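Long-range contacts in amidohydrolase (Brucella melitensis biovar Abortus, PDB 4F0L), which probably acts as a metal-dependent deaminase of the amidohydrolase superfamily, using a single metal centre, on a substrate that remains uncertain: residues B[129-134]-B[144-149]; B[208-213]-B[235-240]; B[241-246]-B[258-263]; B[392-397]-B[427-432]. All blocks are in the same frame, centred on the assembly; numbering follows the deposited sequence.

Contact 1 of 4, residues B[129-134]-B[144-149]; sequences HYLHHD and SEMADR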
loop_
_atom_site.group_PDB
_atom_site.type_symbol
_atom_site.label_atom_id
_atom_site.label_comp_id
_atom_site.label_asym_id
_atom_site.label_seq_id
_atom_site.Cartn_x
_atom_site.Cartn_y
_atom_site.Cartn_z
ATOM N N HIS B 129 -23.547 9.809 -3.738
ATOM C CA HIS B 129 -24.289 9.943 -2.508
ATOM C C HIS B 129 -25.627 9.238 -2.538
ATOM O O HIS B 129 -26.561 9.700 -3.230
ATOM C CB HIS B 129 -24.532 11.432 -2.267
ATOM C CG HIS B 129 -25.384 11.707 -1.075
ATOM N ND1 HIS B 129 -25.035 11.305 0.151
ATOM C CD2 HIS B 129 -26.618 12.349 -0.951
ATOM C CE1 HIS B 129 -25.978 11.693 1.031
ATOM N NE2 HIS B 129 -26.951 12.327 0.356
ATOM N N TYR B 130 -25.748 8.141 -1.810
ATOM C CA TYR B 130 -27.014 7.394 -1.822
ATOM C C TYR B 130 -27.725 7.251 -0.480
ATOM O O TYR B 130 -28.759 6.608 -0.408
ATOM C CB TYR B 130 -26.859 6.015 -2.490
ATOM C CG TYR B 130 -25.855 5.053 -1.917
ATOM C CD1 TYR B 130 -26.160 4.253 -0.820
ATOM C CD2 TYR B 130 -24.630 4.855 -2.536
ATOM C CE1 TYR B 130 -25.246 3.331 -0.322
ATOM C CE2 TYR B 130 -23.718 3.923 -2.053
ATOM C CZ TYR B 130 -24.029 3.167 -0.958
ATOM O OH TYR B 130 -23.119 2.250 -0.487
ATOM N N LEU B 131 -27.177 7.843 0.569
ATOM C CA LEU B 131 -27.759 7.738 1.874
ATOM C C LEU B 131 -28.692 8.934 2.044
ATOM O O LEU B 131 -28.281 10.007 2.520
ATOM C CB LEU B 131 -26.662 7.724 2.917
ATOM C CG LEU B 131 -27.095 7.599 4.362
ATOM C CD1 LEU B 131 -27.982 6.385 4.590
ATOM C CD2 LEU B 131 -25.834 7.588 5.241
ATOM N N HIS B 132 -29.949 8.757 1.620
ATOM C CA HIS B 132 -30.870 9.885 1.468
ATOM C C HIS B 132 -31.824 10.104 2.605
ATOM O O HIS B 132 -31.924 11.208 3.118
ATOM C CB HIS B 132 -31.705 9.728 0.202
ATOM C CG HIS B 132 -30.905 9.735 -1.070
ATOM N ND1 HIS B 132 -30.071 10.747 -1.397
ATOM C CD2 HIS B 132 -30.876 8.833 -2.144
ATOM C CE1 HIS B 132 -29.530 10.495 -2.612
ATOM N NE2 HIS B 132 -30.006 9.317 -3.056
ATOM N N HIS B 133 -32.588 9.072 2.960
ATOM C CA HIS B 133 -33.776 9.255 3.776
ATOM C C HIS B 133 -33.555 8.867 5.213
ATOM O O HIS B 133 -32.476 8.409 5.588
ATOM C CB HIS B 133 -34.919 8.478 3.134
ATOM C CG HIS B 133 -35.139 8.849 1.682
ATOM N ND1 HIS B 133 -35.330 10.123 1.282
ATOM C CD2 HIS B 133 -35.218 8.058 0.537
ATOM C CE1 HIS B 133 -35.501 10.135 -0.056
ATOM N NE2 HIS B 133 -35.435 8.875 -0.503
ATOM N N ASP B 134 -34.579 9.023 6.038
ATOM C CA ASP B 134 -34.442 8.730 7.464
ATOM C C ASP B 134 -34.347 7.206 7.694
ATOM O O ASP B 134 -34.405 6.429 6.743
ATOM C CB ASP B 134 -35.596 9.427 8.191
ATOM C CG ASP B 134 -35.403 9.549 9.702
ATOM O OD1 ASP B 134 -34.425 9.020 10.279
ATOM O OD2 ASP B 134 -36.306 10.151 10.318
ATOM N N SER B 144 -33.497 17.034 0.876
ATOM C CA SER B 144 -32.074 16.877 0.588
ATOM C C SER B 144 -31.194 16.919 1.836
ATOM O O SER B 144 -29.961 17.039 1.714
ATOM C CB SER B 144 -31.612 17.932 -0.440
ATOM O OG SER B 144 -31.677 19.262 0.080
ATOM N N GLU B 145 -31.801 16.822 3.015
ATOM C CA GLU B 145 -31.056 16.876 4.290
ATOM C C GLU B 145 -29.644 16.244 4.236
ATOM O O GLU B 145 -28.668 16.892 4.606
ATOM C CB GLU B 145 -31.851 16.200 5.401
ATOM C CG GLU B 145 -31.191 16.255 6.770
ATOM C CD GLU B 145 -31.010 17.661 7.309
ATOM O OE1 GLU B 145 -31.899 18.520 7.076
ATOM O OE2 GLU B 145 -29.973 17.922 7.949
ATOM N N MET B 146 -29.540 14.997 3.793
ATOM C CA MET B 146 -28.261 14.288 3.861
ATOM C C MET B 146 -27.248 14.863 2.883
ATOM O O MET B 146 -26.063 14.958 3.216
ATOM C CB MET B 146 -28.430 12.777 3.644
ATOM C CG MET B 146 -28.982 12.058 4.869
ATOM S SD MET B 146 -27.789 12.052 6.208
ATOM C CE MET B 146 -28.277 10.617 7.158
ATOM N N ALA B 147 -27.716 15.293 1.706
ATOM C CA ALA B 147 -26.847 15.987 0.724
ATOM C C ALA B 147 -26.393 17.339 1.267
ATOM O O ALA B 147 -25.234 17.752 1.038
ATOM C CB ALA B 147 -27.529 16.153 -0.652
ATOM N N ASP B 148 -27.280 18.029 1.990
ATOM C CA ASP B 148 -26.919 19.290 2.631
ATOM C C ASP B 148 -25.783 19.090 3.663
ATOM O O ASP B 148 -24.924 19.964 3.849
ATOM C CB ASP B 148 -28.114 19.934 3.335
ATOM C CG ASP B 148 -29.297 20.225 2.401
ATOM O OD1 ASP B 148 -29.231 20.071 1.158
ATOM O OD2 ASP B 148 -30.338 20.609 2.956
ATOM N N ARG B 149 -25.823 17.959 4.366
ATOM C CA ARG B 149 -24.749 17.626 5.324
ATOM C C ARG B 149 -23.392 17.423 4.639
ATOM O O ARG B 149 -22.342 17.867 5.159
ATOM C CB ARG B 149 -25.113 16.391 6.127
ATOM C CG ARG B 149 -26.357 16.578 6.991
ATOM C CD ARG B 149 -26.136 17.637 8.061
ATOM N NE ARG B 149 -27.284 17.735 8.949
ATOM C CZ ARG B 149 -27.251 18.196 10.202
ATOM N NH1 ARG B 149 -26.119 18.595 10.785
ATOM N NH2 ARG B 149 -28.372 18.244 10.898
HETATM O O HOH W 1 -31.515 13.711 2.205
#

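Contact 2 of 4, residues B[208-213]-B[235-240]; sequences GAVLGV and DAPVHI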
loop_
_atom_site.group_PDB
_atom_site.type_symbol
_atom_site.label_atom_id
_atom_site.label_comp_id
_atom_site.label_asym_id
_atom_site.label_seq_id
_atom_site.Cartn_x
_atom_site.Cartn_y
_atom_site.Cartn_z
ATOM N N GLY B 208 -17.327 26.815 -7.124
ATOM C CA GLY B 208 -16.746 25.678 -7.847
ATOM C C GLY B 208 -17.514 24.357 -7.820
ATOM O O GLY B 208 -17.082 23.370 -8.446
ATOM N N ALA B 209 -18.634 24.317 -7.098
ATOM C CA ALA B 209 -19.366 23.080 -6.919
ATOM C C ALA B 209 -19.920 22.681 -8.249
ATOM O O ALA B 209 -20.287 23.538 -9.064
ATOM C CB ALA B 209 -20.495 23.226 -5.914
ATOM N N VAL B 210 -20.013 21.371 -8.449
ATOM C CA VAL B 210 -20.686 20.818 -9.592
ATOM C C VAL B 210 -21.760 19.857 -9.095
ATOM O O VAL B 210 -21.541 19.143 -8.113
ATOM C CB VAL B 210 -19.681 20.108 -10.527
ATOM C CG1 VAL B 210 -20.428 19.427 -11.681
ATOM C CG2 VAL B 210 -18.673 21.122 -11.094
ATOM N N LEU B 211 -22.928 19.868 -9.733
ATOM C CA LEU B 211 -24.025 18.938 -9.374
ATOM C C LEU B 211 -24.324 18.068 -10.574
ATOM O O LEU B 211 -24.751 18.583 -11.628
ATOM C CB LEU B 211 -25.294 19.691 -8.946
ATOM C CG LEU B 211 -26.559 18.884 -8.580
ATOM C CD1 LEU B 211 -26.280 17.998 -7.371
ATOM C CD2 LEU B 211 -27.766 19.790 -8.322
ATOM N N GLY B 212 -24.089 16.756 -10.434
ATOM C CA GLY B 212 -24.445 15.800 -11.469
ATOM C C GLY B 212 -25.445 14.777 -10.932
ATOM O O GLY B 212 -26.098 15.035 -9.920
ATOM N N VAL B 213 -25.556 13.636 -11.595
ATOM C CA VAL B 213 -26.445 12.544 -11.166
ATOM C C VAL B 213 -25.723 11.201 -11.233
ATOM O O VAL B 213 -24.767 11.039 -12.000
ATOM C CB VAL B 213 -27.735 12.468 -12.013
ATOM C CG1 VAL B 213 -28.479 13.821 -12.009
ATOM C CG2 VAL B 213 -27.403 12.018 -13.424
ATOM N N ASP B 235 -26.037 18.896 -19.108
ATOM C CA ASP B 235 -24.682 19.417 -19.255
ATOM C C ASP B 235 -23.777 19.059 -18.081
ATOM O O ASP B 235 -22.636 19.501 -18.024
ATOM C CB ASP B 235 -24.709 20.921 -19.459
ATOM C CG ASP B 235 -25.518 21.315 -20.696
ATOM O OD1 ASP B 235 -25.318 20.690 -21.764
ATOM O OD2 ASP B 235 -26.345 22.234 -20.593
ATOM N N ALA B 236 -24.261 18.253 -17.156
ATOM C CA ALA B 236 -23.486 17.952 -15.955
ATOM C C ALA B 236 -23.101 16.466 -15.985
ATOM O O ALA B 236 -23.694 15.686 -16.736
ATOM C CB ALA B 236 -24.316 18.286 -14.711
ATOM N N PRO B 237 -22.136 16.066 -15.146
ATOM C CA PRO B 237 -21.743 14.648 -15.136
ATOM C C PRO B 237 -22.815 13.588 -14.846
ATOM O O PRO B 237 -23.769 13.837 -14.113
ATOM C CB PRO B 237 -20.653 14.581 -14.050
ATOM C CG PRO B 237 -20.070 15.965 -14.019
ATOM C CD PRO B 237 -21.232 16.894 -14.332
ATOM N N VAL B 238 -22.589 12.405 -15.405
ATOM C CA VAL B 238 -23.329 11.196 -15.058
ATOM C C VAL B 238 -22.313 10.113 -14.613
ATOM O O VAL B 238 -21.393 9.785 -15.357
ATOM C CB VAL B 238 -24.109 10.675 -16.268
ATOM C CG1 VAL B 238 -24.873 9.374 -15.934
ATOM C CG2 VAL B 238 -25.030 11.762 -16.817
ATOM N N HIS B 239 -22.476 9.598 -13.404
ATOM C CA HIS B 239 -21.657 8.497 -12.885
ATOM C C HIS B 239 -22.515 7.290 -12.623
ATOM O O HIS B 239 -23.682 7.428 -12.225
ATOM C CB HIS B 239 -20.974 8.905 -11.601
ATOM C CG HIS B 239 -19.858 9.876 -11.787
ATOM N ND1 HIS B 239 -18.701 9.797 -11.069
ATOM C CD2 HIS B 239 -19.744 11.000 -12.592
ATOM C CE1 HIS B 239 -17.885 10.768 -11.445
ATOM N NE2 HIS B 239 -18.510 11.514 -12.373
ATOM N N ILE B 240 -21.949 6.110 -12.834
ATOM C CA ILE B 240 -22.662 4.845 -12.623
ATOM C C ILE B 240 -21.672 3.748 -12.298
ATOM O O ILE B 240 -20.638 3.676 -12.933
ATOM C CB ILE B 240 -23.488 4.476 -13.888
ATOM C CG1 ILE B 240 -24.256 3.170 -13.709
ATOM C CG2 ILE B 240 -22.603 4.379 -15.129
ATOM C CD1 ILE B 240 -25.454 3.020 -14.625
#

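Contact 3 of 4, residues B[241-246]-B[258-263]; sequences HVAEQV and KRPVEW. With FE (Fe (III) ion), chain E.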
loop_
_atom_site.group_PDB
_atom_site.type_symbol
_atom_site.label_atom_id
_atom_site.label_comp_id
_atom_site.label_asym_id
_atom_site.label_seq_id
_atom_site.Cartn_x
_atom_site.Cartn_y
_atom_site.Cartn_z
ATOM N N HIS B 241 -21.992 2.873 -11.336
ATOM C CA HIS B 241 -21.189 1.662 -11.106
ATOM C C HIS B 241 -21.455 0.715 -12.242
ATOM O O HIS B 241 -22.603 0.411 -12.524
ATOM C CB HIS B 241 -21.584 0.883 -9.826
ATOM C CG HIS B 241 -21.251 1.559 -8.511
ATOM N ND1 HIS B 241 -22.188 1.785 -7.552
ATOM C CD2 HIS B 241 -20.025 1.965 -7.963
ATOM C CE1 HIS B 241 -21.593 2.366 -6.468
ATOM N NE2 HIS B 241 -20.275 2.476 -6.728
ATOM N N VAL B 242 -20.421 0.188 -12.886
ATOM C CA VAL B 242 -20.652 -0.843 -13.880
ATOM C C VAL B 242 -19.536 -1.922 -13.952
ATOM O O VAL B 242 -18.332 -1.629 -13.881
ATOM C CB VAL B 242 -20.956 -0.193 -15.265
ATOM C CG1 VAL B 242 -19.774 0.611 -15.770
ATOM C CG2 VAL B 242 -21.331 -1.257 -16.255
ATOM N N ALA B 243 -19.949 -3.190 -14.073
ATOM C CA ALA B 243 -19.014 -4.287 -14.325
ATOM C C ALA B 243 -17.941 -4.491 -13.226
ATOM O O ALA B 243 -16.827 -4.947 -13.498
ATOM C CB ALA B 243 -18.372 -4.104 -15.686
ATOM N N GLU B 244 -18.314 -4.210 -11.982
ATOM C CA GLU B 244 -17.384 -4.321 -10.852
ATOM C C GLU B 244 -17.052 -5.774 -10.477
ATOM O O GLU B 244 -15.866 -6.097 -10.214
ATOM C CB GLU B 244 -17.894 -3.567 -9.603
ATOM C CG GLU B 244 -16.872 -3.610 -8.458
ATOM C CD GLU B 244 -17.333 -2.938 -7.165
ATOM O OE1 GLU B 244 -16.554 -2.892 -6.177
ATOM O OE2 GLU B 244 -18.465 -2.431 -7.128
ATOM N N GLN B 245 -18.076 -6.636 -10.470
ATOM C CA GLN B 245 -17.956 -8.045 -10.041
ATOM C C GLN B 245 -18.384 -8.991 -11.179
ATOM O O GLN B 245 -19.260 -8.635 -11.973
ATOM C CB GLN B 245 -18.852 -8.309 -8.814
ATOM C CG GLN B 245 -18.585 -7.386 -7.626
ATOM C CD GLN B 245 -19.397 -7.661 -6.358
ATOM O OE1 GLN B 245 -20.520 -7.184 -6.224
ATOM N NE2 GLN B 245 -18.780 -8.358 -5.375
ATOM N N VAL B 246 -17.779 -10.186 -11.254
ATOM C CA VAL B 246 -18.115 -11.164 -12.303
ATOM C C VAL B 246 -19.600 -11.533 -12.259
ATOM O O VAL B 246 -20.234 -11.701 -13.313
ATOM C CB VAL B 246 -17.233 -12.434 -12.202
ATOM C CG1 VAL B 246 -17.842 -13.617 -12.969
ATOM C CG2 VAL B 246 -15.824 -12.109 -12.693
ATOM N N LYS B 258 -26.231 -9.292 -23.159
ATOM C CA LYS B 258 -25.108 -8.358 -23.293
ATOM C C LYS B 258 -24.400 -8.163 -21.943
ATOM O O LYS B 258 -24.997 -8.312 -20.873
ATOM C CB LYS B 258 -25.585 -6.987 -23.783
ATOM C CG LYS B 258 -26.030 -6.932 -25.234
ATOM C CD LYS B 258 -26.680 -5.584 -25.545
ATOM C CE LYS B 258 -27.395 -5.552 -26.892
ATOM N NZ LYS B 258 -26.759 -4.634 -27.878
ATOM N N ARG B 259 -23.123 -7.819 -22.020
ATOM C CA ARG B 259 -22.351 -7.474 -20.828
ATOM C C ARG B 259 -22.715 -6.049 -20.407
ATOM O O ARG B 259 -23.357 -5.311 -21.158
ATOM C CB ARG B 259 -20.852 -7.595 -21.122
ATOM C CG ARG B 259 -20.369 -8.963 -21.609
ATOM C CD ARG B 259 -18.932 -8.851 -22.163
ATOM N NE ARG B 259 -18.011 -8.407 -21.102
ATOM C CZ ARG B 259 -17.411 -9.225 -20.239
ATOM N NH1 ARG B 259 -17.568 -10.551 -20.332
ATOM N NH2 ARG B 259 -16.660 -8.725 -19.283
ATOM N N PRO B 260 -22.340 -5.647 -19.180
ATOM C CA PRO B 260 -22.810 -4.344 -18.696
ATOM C C PRO B 260 -22.312 -3.134 -19.507
ATOM O O PRO B 260 -23.124 -2.307 -19.918
ATOM C CB PRO B 260 -22.317 -4.311 -17.230
ATOM C CG PRO B 260 -22.299 -5.773 -16.865
ATOM C CD PRO B 260 -21.809 -6.483 -18.099
ATOM N N VAL B 261 -21.007 -3.004 -19.744
ATOM C CA VAL B 261 -20.522 -1.781 -20.396
ATOM C C VAL B 261 -21.098 -1.770 -21.820
ATOM O O VAL B 261 -21.611 -0.776 -22.285
ATOM C CB VAL B 261 -18.977 -1.670 -20.402
ATOM C CG1 VAL B 261 -18.538 -0.514 -21.302
ATOM C CG2 VAL B 261 -18.442 -1.536 -18.964
ATOM N N GLU B 262 -21.042 -2.905 -22.485
ATOM C CA GLU B 262 -21.617 -3.049 -23.809
ATOM C C GLU B 262 -23.088 -2.607 -23.832
ATOM O O GLU B 262 -23.524 -1.855 -24.704
ATOM C CB GLU B 262 -21.480 -4.535 -24.210
ATOM C CG GLU B 262 -22.079 -4.902 -25.540
ATOM C CD GLU B 262 -22.169 -6.386 -25.775
ATOM O OE1 GLU B 262 -22.036 -7.206 -24.835
ATOM O OE2 GLU B 262 -22.393 -6.724 -26.944
ATOM N N TRP B 263 -23.850 -3.059 -22.853
ATOM C CA TRP B 263 -25.254 -2.714 -22.808
ATOM C C TRP B 263 -25.420 -1.224 -22.667
ATOM O O TRP B 263 -26.186 -0.585 -23.416
ATOM C CB TRP B 263 -25.909 -3.453 -21.671
ATOM C CG TRP B 263 -27.376 -3.251 -21.692
ATOM C CD1 TRP B 263 -28.346 -4.097 -22.222
ATOM C CD2 TRP B 263 -28.100 -2.086 -21.204
ATOM N NE1 TRP B 263 -29.588 -3.540 -22.083
ATOM C CE2 TRP B 263 -29.506 -2.335 -21.489
ATOM C CE3 TRP B 263 -27.737 -0.904 -20.585
ATOM C CZ2 TRP B 263 -30.486 -1.433 -21.150
ATOM C CZ3 TRP B 263 -28.736 0.003 -20.259
ATOM C CH2 TRP B 263 -30.077 -0.256 -20.541
HETATM FE FE FE E . -18.672 2.775 -5.027
HETATM O O HOH W 2 -17.702 0.917 -5.608
HETATM O O HOH W 3 -19.468 1.118 -3.686
#

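Contact 4 of 4, residues B[392-397]-B[427-432]; sequences SADFVS and WVRGVK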
loop_
_atom_site.group_PDB
_atom_site.type_symbol
_atom_site.label_atom_id
_atom_site.label_comp_id
_atom_site.label_asym_id
_atom_site.label_seq_id
_atom_site.Cartn_x
_atom_site.Cartn_y
_atom_site.Cartn_z
ATOM N N SER B 392 -9.027 26.778 -11.232
ATOM C CA SER B 392 -9.099 26.979 -9.772
ATOM C C SER B 392 -7.692 26.838 -9.206
ATOM O O SER B 392 -6.926 26.001 -9.710
ATOM C CB SER B 392 -10.028 25.971 -9.104
ATOM O OG SER B 392 -10.289 26.387 -7.756
ATOM N N ALA B 393 -7.347 27.652 -8.193
ATOM C CA ALA B 393 -6.021 27.548 -7.563
ATOM C C ALA B 393 -6.000 26.367 -6.588
ATOM O O ALA B 393 -6.012 26.543 -5.378
ATOM C CB ALA B 393 -5.589 28.877 -6.902
ATOM N N ASP B 394 -5.943 25.173 -7.166
ATOM C CA ASP B 394 -5.961 23.906 -6.452
ATOM C C ASP B 394 -4.642 23.171 -6.737
ATOM O O ASP B 394 -4.407 22.706 -7.860
ATOM C CB ASP B 394 -7.115 23.014 -6.945
ATOM C CG ASP B 394 -8.493 23.631 -6.773
ATOM O OD1 ASP B 394 -8.645 24.781 -6.306
ATOM O OD2 ASP B 394 -9.469 22.943 -7.125
ATOM N N PHE B 395 -3.784 23.031 -5.733
ATOM C CA PHE B 395 -2.527 22.366 -5.965
ATOM C C PHE B 395 -1.899 21.965 -4.647
ATOM O O PHE B 395 -2.452 22.271 -3.563
ATOM C CB PHE B 395 -1.587 23.217 -6.846
ATOM C CG PHE B 395 -1.506 24.651 -6.444
ATOM C CD1 PHE B 395 -0.757 25.030 -5.356
ATOM C CD2 PHE B 395 -2.225 25.626 -7.136
ATOM C CE1 PHE B 395 -0.686 26.360 -4.977
ATOM C CE2 PHE B 395 -2.143 26.942 -6.759
ATOM C CZ PHE B 395 -1.382 27.313 -5.679
ATOM N N VAL B 396 -0.793 21.218 -4.758
ATOM C CA VAL B 396 -0.186 20.475 -3.653
ATOM C C VAL B 396 1.353 20.650 -3.685
ATOM O O VAL B 396 1.962 20.579 -4.765
ATOM C CB VAL B 396 -0.526 18.957 -3.778
ATOM C CG1 VAL B 396 0.125 18.106 -2.682
ATOM C CG2 VAL B 396 -2.050 18.717 -3.799
ATOM N N SER B 397 1.987 20.911 -2.518
ATOM C CA SER B 397 3.445 20.852 -2.459
ATOM C C SER B 397 3.873 19.564 -1.756
ATOM O O SER B 397 3.180 19.068 -0.865
ATOM C CB SER B 397 4.050 22.064 -1.798
ATOM O OG SER B 397 3.803 22.073 -0.398
ATOM N N TRP B 427 -3.612 23.620 -1.291
ATOM C CA TRP B 427 -4.495 24.741 -1.518
ATOM C C TRP B 427 -5.693 24.326 -2.302
ATOM O O TRP B 427 -5.578 23.591 -3.300
ATOM C CB TRP B 427 -3.807 25.772 -2.334
ATOM C CG TRP B 427 -2.588 26.446 -1.727
ATOM C CD1 TRP B 427 -2.506 27.697 -1.163
ATOM C CD2 TRP B 427 -1.232 25.905 -1.649
ATOM N NE1 TRP B 427 -1.227 27.979 -0.755
ATOM C CE2 TRP B 427 -0.414 26.936 -1.027
ATOM C CE3 TRP B 427 -0.641 24.698 -2.009
ATOM C CZ2 TRP B 427 0.940 26.744 -0.776
ATOM C CZ3 TRP B 427 0.726 24.548 -1.821
ATOM C CH2 TRP B 427 1.495 25.541 -1.199
ATOM N N VAL B 428 -6.856 24.843 -1.906
ATOM C CA VAL B 428 -8.093 24.721 -2.685
ATOM C C VAL B 428 -8.713 26.124 -2.839
ATOM O O VAL B 428 -8.934 26.831 -1.849
ATOM C CB VAL B 428 -9.086 23.742 -2.019
ATOM C CG1 VAL B 428 -10.434 23.770 -2.739
ATOM C CG2 VAL B 428 -8.499 22.310 -2.005
ATOM N N ARG B 429 -8.965 26.521 -4.077
ATOM C CA ARG B 429 -9.439 27.868 -4.402
ATOM C C ARG B 429 -8.541 28.889 -3.751
ATOM O O ARG B 429 -9.006 29.901 -3.229
ATOM C CB ARG B 429 -10.915 28.094 -4.038
ATOM C CG ARG B 429 -11.862 27.071 -4.675
ATOM C CD ARG B 429 -13.334 27.450 -4.517
ATOM N NE ARG B 429 -13.707 27.563 -3.125
ATOM C CZ ARG B 429 -13.963 26.529 -2.328
ATOM N NH1 ARG B 429 -13.922 25.267 -2.792
ATOM N NH2 ARG B 429 -14.275 26.742 -1.044
ATOM N N GLY B 430 -7.228 28.635 -3.830
ATOM C CA GLY B 430 -6.261 29.542 -3.306
ATOM C C GLY B 430 -6.151 29.569 -1.786
ATOM O O GLY B 430 -5.317 30.304 -1.270
ATOM N N VAL B 431 -6.932 28.774 -1.063
ATOM C CA VAL B 431 -6.869 28.789 0.427
ATOM C C VAL B 431 -6.039 27.612 0.904
ATOM O O VAL B 431 -6.320 26.471 0.552
ATOM C CB VAL B 431 -8.278 28.708 1.075
ATOM C CG1 VAL B 431 -8.167 28.654 2.616
ATOM C CG2 VAL B 431 -9.144 29.884 0.605
ATOM N N LYS B 432 -5.005 27.878 1.707
ATOM C CA LYS B 432 -4.140 26.790 2.198
ATOM C C LYS B 432 -4.854 26.003 3.267
ATOM O O LYS B 432 -4.975 26.471 4.382
ATOM C CB LYS B 432 -2.802 27.320 2.752
ATOM C CG LYS B 432 -1.823 26.180 3.018
ATOM C CD LYS B 432 -0.549 26.630 3.698
ATOM C CE LYS B 432 0.394 27.305 2.747
ATOM N NZ LYS B 432 1.683 27.659 3.405
#

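Contact 1 of 4, residues B[129-134]-B[144-149]
Met146, in the first turn of helix 145-157, is pressed against the chain that leaves strand 122-129. Its CB lies 3.0 Å from Leu131 O, and its CG lies near both Leu131 O and His132 O. With CG anti to its own carbonyl carbon (chi1 -77°) and the chain bent at chi2, CE comes 4.3 Å from Leu131 CG. The imidazole of His129 stands across Met146 at about a right angle, with Met146 CB at the ring edge and in its plane. NE2 of His129 ends 3.3 Å from Ala147 N, at an angle too poor for a hydrogen bond, while CD2 of the same ring packs on Ala147 CB. A water bridges the backbones: it donates to His132 O at 2.7 Å and accepts from Met146 N at 2.8 Å, satisfying an amide of the first helical turn. Further out, Ser144 OG donates to Asp148 OD1 at 2.8 Å, and Arg149 NE bridges to Glu145 OE2 at 2.9 Å; Glu107 is a second acidic partner of Arg149. Pro103 and Ala106 of helix 103-119 pack on Met146, and His132 NE2 bonds to Val166 O. This β/α loop of the barrel, close to metal ligand His67, is therefore joined to its helix by van der Waals packing of Met146 and the His129 ring and by one bridging water, without a direct hydrogen bond between the two segments.

Contact 2 of 4, residues B[208-213]-B[235-240]
Two neighbouring parallel strands of the (β/α)8 barrel, 210-215 and 238-242, come together here through a single bridge between Val213 and Val238. The side chains of this pair lie side by side and point the same way, CG2 of Val213 meeting CG2 of Val238 at 4.1 Å. Val213 holds that methyl in the crowded position between its backbone N and carbonyl carbon, whereas Val238 has its CG2 anti to the carbonyl carbon. Val210 and Pro237 instead cross at about a right angle: CG1 of Val210, anti to the backbone N (chi1 175°), touches the proline ring at CD, 3.8 Å away. Between the two pairs the backbones close up at Gly212, whose CA lies 3.4 Å from Pro237 O; glycine, having no CB, lets that carbonyl come this close. Ala236 directs its CB at Leu211 O. The other flank of each strand is taken by strand 160-167 and strand 274-276 respectively, so the bridge joins two sheet portions of the barrel wall. Val213 uses both its polar backbone atoms on the neighbour: its N donates to Pro237 O at 3.1 Å, and its O accepts from His239 N at 3.0 Å, each bond nearly straight and in the carbonyl plane.

Contact 3 of 4, residues B[241-246]-B[258-263]
Apolar packing alone joins the end of strand 238-242 to the start of helix 260-267. Val242 carries it, holding CG1 in the crowded position between backbone N and carbonyl carbon (chi1 63°), which leaves CG2 anti to the backbone N. CG2 presses on CB of Pro260 at 3.4 Å, tighter than ordinary van der Waals contact. The same methyl lies 4.0 Å from Val261 CG2, and Val242 CG1 touches that Val261 methyl as well. Val242 meets Pro260 obliquely but crosses Val261 at about a right angle, so CG2 reaches both residues, while CG1 touches only the Val261 methyl within this contact. Ala243 extends the patch, its CB 4.2 Å from both Pro260 CB and Val261 CG2. Hydrogen bonding stays within the helix start and with outside partners. Arg259 is the N-cap residue; its N donates to Glu262 OE1 at 3.1 Å and approaches from above the carboxylate plane, while its guanidinium forms a salt bridge with Glu286. Ala243 N is bonded to Glu248. Metal coordination occupies the other side of the strand: NE2 of His241 binds the iron at 2.4 Å, with two waters at 2.2 and 2.3 Å, and His65, His67 and Asp329 complete the site. Consecutive residues thus divide the work, His241 turned into the barrel toward the metal and Val242 outward to the surrounding helices. This is the mononuclear metal site of the amidohydrolase (β/α)8 barrel, with its ligands at the C-terminal ends of the strands.

Contact 4 of 4, residues B[392-397]-B[427-432]
The dense part of this contact is the aromatic pair on one face of the sheet, Phe395 and Trp427. Phe395 CG sits in the crowded position between its backbone N and carbonyl carbon (chi1 46°), which brings CD1 and CE1 of the ring against the indole. CD1 of Phe395 lies 3.4 Å from Trp427 CE3, and CE1 stands above the indole plane near its rim; the Phe395 ring and the five-membered ring of Trp427 are inclined at 41°. Lys432 CG lies over the opposite face of the indole, and Ser397 N comes to its edge. Beneath the rings the two residues form an antiparallel hydrogen-bonded pair: Trp427 N donates to Phe395 O at 2.9 Å, and Phe395 N to Trp427 O at 3.1 Å. The more open end is the type I' turn from Val428 to Val431, where packing gives way to polar bonds. Asp394 OD1 is gripped twice, by Arg429 N at 2.8 Å and by Ser392 OG at 2.7 Å, both from above the carboxylate plane. Gly430 N reaches Ala393 O at 2.9 Å on a lone pair. Arg429 CG, anti to its carbonyl carbon (chi1 -56°), rests against Ser392 OG, and Glu207 packs beside this side chain. Strand 395-399 runs between strand 56-66 and strand 422-428 of the mixed sheet, the turn leads on into strand 431-435, and Ile33 of strand 29-34 packs against Phe395 while strand 52-54 meets Trp427.

In the fold
From the N terminus, the chain first lays down strands of the small sheet before entering the barrel. Contact 1 closes the loop between strand 122-129 and helix 145-157. Contact 2 spans helix 223-229 and bridges strand 210-215 to strand 238-242, linking two sheet portions of the barrel wall. Contact 3 takes up that same strand at its far end and closes over helix 246-256, beside the iron. Contact 4 comes last, about 36 Å from contact 3 between centres, spanning helix 408-417 and joining strands 395-399 and 422-428 near the small sheet. The four follow in series; none nests within or crosses another.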